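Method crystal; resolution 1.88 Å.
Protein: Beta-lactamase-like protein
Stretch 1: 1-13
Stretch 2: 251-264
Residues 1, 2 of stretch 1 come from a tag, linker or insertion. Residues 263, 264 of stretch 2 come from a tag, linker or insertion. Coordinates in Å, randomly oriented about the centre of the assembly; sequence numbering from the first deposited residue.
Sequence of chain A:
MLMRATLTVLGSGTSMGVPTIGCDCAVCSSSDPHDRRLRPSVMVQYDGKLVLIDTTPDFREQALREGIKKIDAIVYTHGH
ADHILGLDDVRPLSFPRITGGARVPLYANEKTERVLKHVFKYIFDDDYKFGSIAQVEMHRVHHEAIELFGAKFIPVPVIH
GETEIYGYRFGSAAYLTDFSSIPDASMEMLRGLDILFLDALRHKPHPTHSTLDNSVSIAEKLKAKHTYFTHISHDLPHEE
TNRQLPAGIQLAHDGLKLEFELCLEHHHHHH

Stretch 1 1-13: MLMRATLTVLGSG
Stretch 2, residues 251-264: LAHDGLKLEFELCL

Two extended strands, 2-9 and 257-263, pair antiparallel, axes at 140°, burying 1174 Å² in all; no two touching residues are closer than 240 in sequence. Register sets L2 opposite C263, A5 opposite F260 and T8 opposite K257. The hydrogen-bonded pairs M3-L262, A5-F260 and L7-L258 are each closed both ways: M3 N to L262 O, A5 N to F260 O and F260 N to A5 O span 2.9 Å, L7 N to L258 O 2.8 Å. Beyond them V9 N reaches L256 O (2.9 Å), and G255 N reaches V9 O (2.9 Å) from a type II turn, H253 to L256, where G255 at 99/-10 calls for glycine.

On one face A5, L7, F260 and L262 are buried, beside M3 and L258. F260 (-154/-179; chi1 p, chi2 105°) brings its ring under A5, small enough to lie over it, CB 3.7 Å from the centroid; L7 CB packs 4.0 Å from F260 CE2. Buried V9, chi1 t, packs CG2 3.9 Å from L256 CB.

The other face is polar along its natural residues, R4, T6, T8, K257, E259 and E261. R4 NH1 salt-bridges E259 OE1 (2.9 Å); K257, m-t-t-m, bends at chi4, so NZ donates to T8 OG1 (2.6 Å). Past the corner at L10, D254 OD1 accepts from S12 N and S12 OG, both 2.8 Å, with S12 chi1 p. Tag residues L2 and C263 add a non-hydrogen-bonded pair; L264 N donates to M1 O (2.7 Å).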

# COMPACT_ATOMS: atom_id res chain seq x y z
N MET A 1 -6.24 3.66 38.79
CA MET A 1 -6.72 4.03 37.46
C MET A 1 -6.23 3.02 36.42
O MET A 1 -5.95 3.37 35.28
CB MET A 1 -6.27 5.46 37.11
CG MET A 1 -7.03 6.10 35.96
SD MET A 1 -8.82 6.04 36.16
CE MET A 1 -9.37 6.45 34.50
N LEU A 2 -6.11 1.76 36.84
CA LEU A 2 -5.85 0.67 35.91
C LEU A 2 -7.08 0.40 35.07
O LEU A 2 -8.16 0.14 35.60
CB LEU A 2 -5.45 -0.60 36.66
CG LEU A 2 -3.99 -0.76 37.07
CD1 LEU A 2 -3.78 -2.13 37.69
CD2 LEU A 2 -3.07 -0.57 35.87
N MET A 3 -6.92 0.48 33.75
CA MET A 3 -8.02 0.23 32.83
C MET A 3 -7.67 -0.86 31.82
O MET A 3 -6.49 -1.15 31.55
CB MET A 3 -8.42 1.51 32.10
CG MET A 3 -9.35 2.42 32.90
SD MET A 3 -10.10 3.72 31.90
CE MET A 3 -11.07 2.77 30.73
N ARG A 4 -8.73 -1.45 31.26
CA ARG A 4 -8.64 -2.45 30.21
C ARG A 4 -8.22 -1.81 28.89
O ARG A 4 -8.79 -0.81 28.44
CB ARG A 4 -9.98 -3.17 30.05
CG ARG A 4 -10.40 -3.43 28.61
CD ARG A 4 -11.83 -3.94 28.52
NE ARG A 4 -12.30 -4.03 27.14
CZ ARG A 4 -12.39 -5.17 26.46
NH1 ARG A 4 -12.04 -6.32 27.03
NH2 ARG A 4 -12.83 -5.17 25.21
N ALA A 5 -7.20 -2.39 28.26
CA ALA A 5 -6.75 -1.95 26.96
C ALA A 5 -6.79 -3.14 26.01
O ALA A 5 -6.71 -4.30 26.45
CB ALA A 5 -5.34 -1.37 27.05
N THR A 6 -6.94 -2.87 24.72
CA THR A 6 -6.92 -3.94 23.72
C THR A 6 -5.83 -3.69 22.67
O THR A 6 -5.75 -2.61 22.10
CB THR A 6 -8.28 -4.09 22.99
OG1 THR A 6 -9.32 -4.29 23.95
CG2 THR A 6 -8.24 -5.28 22.01
N LEU A 7 -5.01 -4.70 22.41
CA LEU A 7 -4.06 -4.66 21.30
C LEU A 7 -4.59 -5.50 20.13
O LEU A 7 -5.00 -6.64 20.32
CB LEU A 7 -2.68 -5.18 21.77
CG LEU A 7 -1.56 -5.09 20.71
CD1 LEU A 7 -0.22 -4.91 21.41
CD2 LEU A 7 -1.53 -6.33 19.82
N THR A 8 -4.58 -4.93 18.93
CA THR A 8 -4.98 -5.66 17.72
C THR A 8 -3.84 -5.71 16.74
O THR A 8 -3.21 -4.69 16.43
CB THR A 8 -6.20 -4.99 17.03
OG1 THR A 8 -7.30 -4.98 17.94
CG2 THR A 8 -6.60 -5.75 15.77
N VAL A 9 -3.55 -6.91 16.24
CA VAL A 9 -2.55 -7.10 15.21
C VAL A 9 -3.13 -6.74 13.84
O VAL A 9 -4.03 -7.42 13.35
CB VAL A 9 -2.03 -8.54 15.21
CG1 VAL A 9 -0.99 -8.74 14.11
CG2 VAL A 9 -1.44 -8.90 16.61
N LEU A 10 -2.62 -5.67 13.25
CA LEU A 10 -3.04 -5.25 11.91
C LEU A 10 -2.28 -6.02 10.83
O LEU A 10 -2.82 -6.32 9.76
CB LEU A 10 -2.84 -3.74 11.73
CG LEU A 10 -3.54 -2.88 12.78
CD1 LEU A 10 -3.24 -1.39 12.56
CD2 LEU A 10 -5.08 -3.11 12.80
N GLY A 11 -1.01 -6.35 11.10
CA GLY A 11 -0.24 -7.18 10.20
C GLY A 11 0.85 -7.90 10.98
O GLY A 11 1.43 -7.33 11.88
N SER A 12 1.10 -9.16 10.64
CA SER A 12 2.08 -9.98 11.36
C SER A 12 3.23 -10.40 10.45
O SER A 12 4.09 -11.19 10.83
CB SER A 12 1.39 -11.23 11.94
OG SER A 12 0.83 -12.04 10.91
N GLY A 13 3.27 -9.86 9.23
CA GLY A 13 4.19 -10.36 8.23
C GLY A 13 5.48 -9.54 8.06
O GLY A 13 5.64 -8.47 8.65
N LEU A 251 3.41 -17.84 17.24
CA LEU A 251 3.37 -16.84 16.17
C LEU A 251 2.07 -16.06 16.28
O LEU A 251 0.99 -16.65 16.48
CB LEU A 251 3.46 -17.48 14.77
CG LEU A 251 4.64 -18.42 14.49
CD1 LEU A 251 4.56 -18.91 13.04
CD2 LEU A 251 5.97 -17.73 14.73
N ALA A 252 2.14 -14.73 16.15
CA ALA A 252 0.92 -13.93 15.99
C ALA A 252 0.22 -14.22 14.66
O ALA A 252 0.77 -14.91 13.79
CB ALA A 252 1.24 -12.44 16.08
N HIS A 253 -0.99 -13.69 14.50
CA HIS A 253 -1.67 -13.74 13.20
C HIS A 253 -2.42 -12.43 12.97
O HIS A 253 -2.74 -11.71 13.93
CB HIS A 253 -2.64 -14.94 13.09
CG HIS A 253 -3.76 -14.91 14.08
ND1 HIS A 253 -3.70 -15.58 15.30
CD2 HIS A 253 -4.98 -14.32 14.05
CE1 HIS A 253 -4.83 -15.39 15.95
NE2 HIS A 253 -5.63 -14.63 15.22
N ASP A 254 -2.67 -12.11 11.71
CA ASP A 254 -3.44 -10.91 11.38
C ASP A 254 -4.82 -10.99 12.01
O ASP A 254 -5.55 -11.96 11.79
CB ASP A 254 -3.58 -10.74 9.85
CG ASP A 254 -2.29 -10.31 9.17
OD1 ASP A 254 -1.18 -10.51 9.72
OD2 ASP A 254 -2.38 -9.81 8.03
N GLY A 255 -5.22 -9.96 12.75
CA GLY A 255 -6.55 -9.93 13.35
C GLY A 255 -6.58 -10.36 14.81
O GLY A 255 -7.59 -10.20 15.49
N LEU A 256 -5.46 -10.89 15.30
CA LEU A 256 -5.37 -11.27 16.71
C LEU A 256 -5.67 -10.10 17.64
O LEU A 256 -5.08 -9.03 17.51
CB LEU A 256 -3.97 -11.81 17.01
CG LEU A 256 -3.64 -12.18 18.46
CD1 LEU A 256 -4.57 -13.27 18.97
CD2 LEU A 256 -2.18 -12.64 18.53
N LYS A 257 -6.58 -10.30 18.58
CA LYS A 257 -6.89 -9.28 19.57
C LYS A 257 -6.55 -9.79 20.97
O LYS A 257 -6.87 -10.91 21.31
CB LYS A 257 -8.37 -8.86 19.49
CG LYS A 257 -8.69 -8.06 18.24
CD LYS A 257 -10.14 -7.57 18.24
CE LYS A 257 -10.39 -6.63 17.07
NZ LYS A 257 -9.80 -5.27 17.26
N LEU A 258 -5.90 -8.94 21.76
CA LEU A 258 -5.42 -9.32 23.08
C LEU A 258 -5.77 -8.26 24.11
O LEU A 258 -5.59 -7.08 23.86
CB LEU A 258 -3.91 -9.50 23.05
CG LEU A 258 -3.36 -10.57 22.11
CD1 LEU A 258 -1.85 -10.40 21.93
CD2 LEU A 258 -3.71 -11.95 22.66
N GLU A 259 -6.24 -8.70 25.27
CA GLU A 259 -6.62 -7.77 26.33
C GLU A 259 -5.47 -7.64 27.31
O GLU A 259 -4.79 -8.62 27.60
CB GLU A 259 -7.89 -8.25 27.05
CG GLU A 259 -8.50 -7.19 27.96
CD GLU A 259 -9.76 -7.67 28.66
OE1 GLU A 259 -10.49 -8.50 28.08
OE2 GLU A 259 -10.02 -7.20 29.79
N PHE A 260 -5.24 -6.44 27.82
CA PHE A 260 -4.20 -6.24 28.82
C PHE A 260 -4.53 -5.03 29.69
O PHE A 260 -5.59 -4.43 29.52
CB PHE A 260 -2.82 -6.09 28.17
CG PHE A 260 -2.64 -4.83 27.38
CD1 PHE A 260 -1.88 -3.79 27.89
CD2 PHE A 260 -3.21 -4.70 26.12
CE1 PHE A 260 -1.71 -2.62 27.17
CE2 PHE A 260 -3.04 -3.54 25.39
CZ PHE A 260 -2.28 -2.50 25.91
N GLU A 261 -3.67 -4.70 30.64
CA GLU A 261 -3.98 -3.61 31.54
C GLU A 261 -3.02 -2.44 31.37
O GLU A 261 -1.85 -2.63 31.03
CB GLU A 261 -3.96 -4.09 32.99
CG GLU A 261 -2.64 -4.65 33.44
CD GLU A 261 -2.64 -5.01 34.92
OE1 GLU A 261 -3.66 -5.57 35.39
OE2 GLU A 261 -1.64 -4.73 35.60
N LEU A 262 -3.55 -1.25 31.62
CA LEU A 262 -2.84 0.00 31.37
C LEU A 262 -3.20 1.03 32.45
O LEU A 262 -4.37 1.31 32.66
CB LEU A 262 -3.22 0.53 29.98
CG LEU A 262 -2.46 1.69 29.35
CD1 LEU A 262 -0.98 1.37 29.27
CD2 LEU A 262 -3.03 1.96 27.96
N CYS A 263 -2.21 1.58 33.15
CA CYS A 263 -2.50 2.62 34.14
C CYS A 263 -2.79 3.96 33.47
O CYS A 263 -2.01 4.44 32.63
CB CYS A 263 -1.36 2.77 35.15
SG CYS A 263 -1.88 3.60 36.69
N LEU A 264 -3.92 4.55 33.86
CA LEU A 264 -4.49 5.77 33.26
C LEU A 264 -4.71 5.62 31.76
O LEU A 264 -5.85 5.51 31.29
CB LEU A 264 -3.60 6.98 33.53
CG LEU A 264 -3.80 7.85 34.77
CD1 LEU A 264 -3.26 7.16 36.00
CD2 LEU A 264 -3.15 9.23 34.57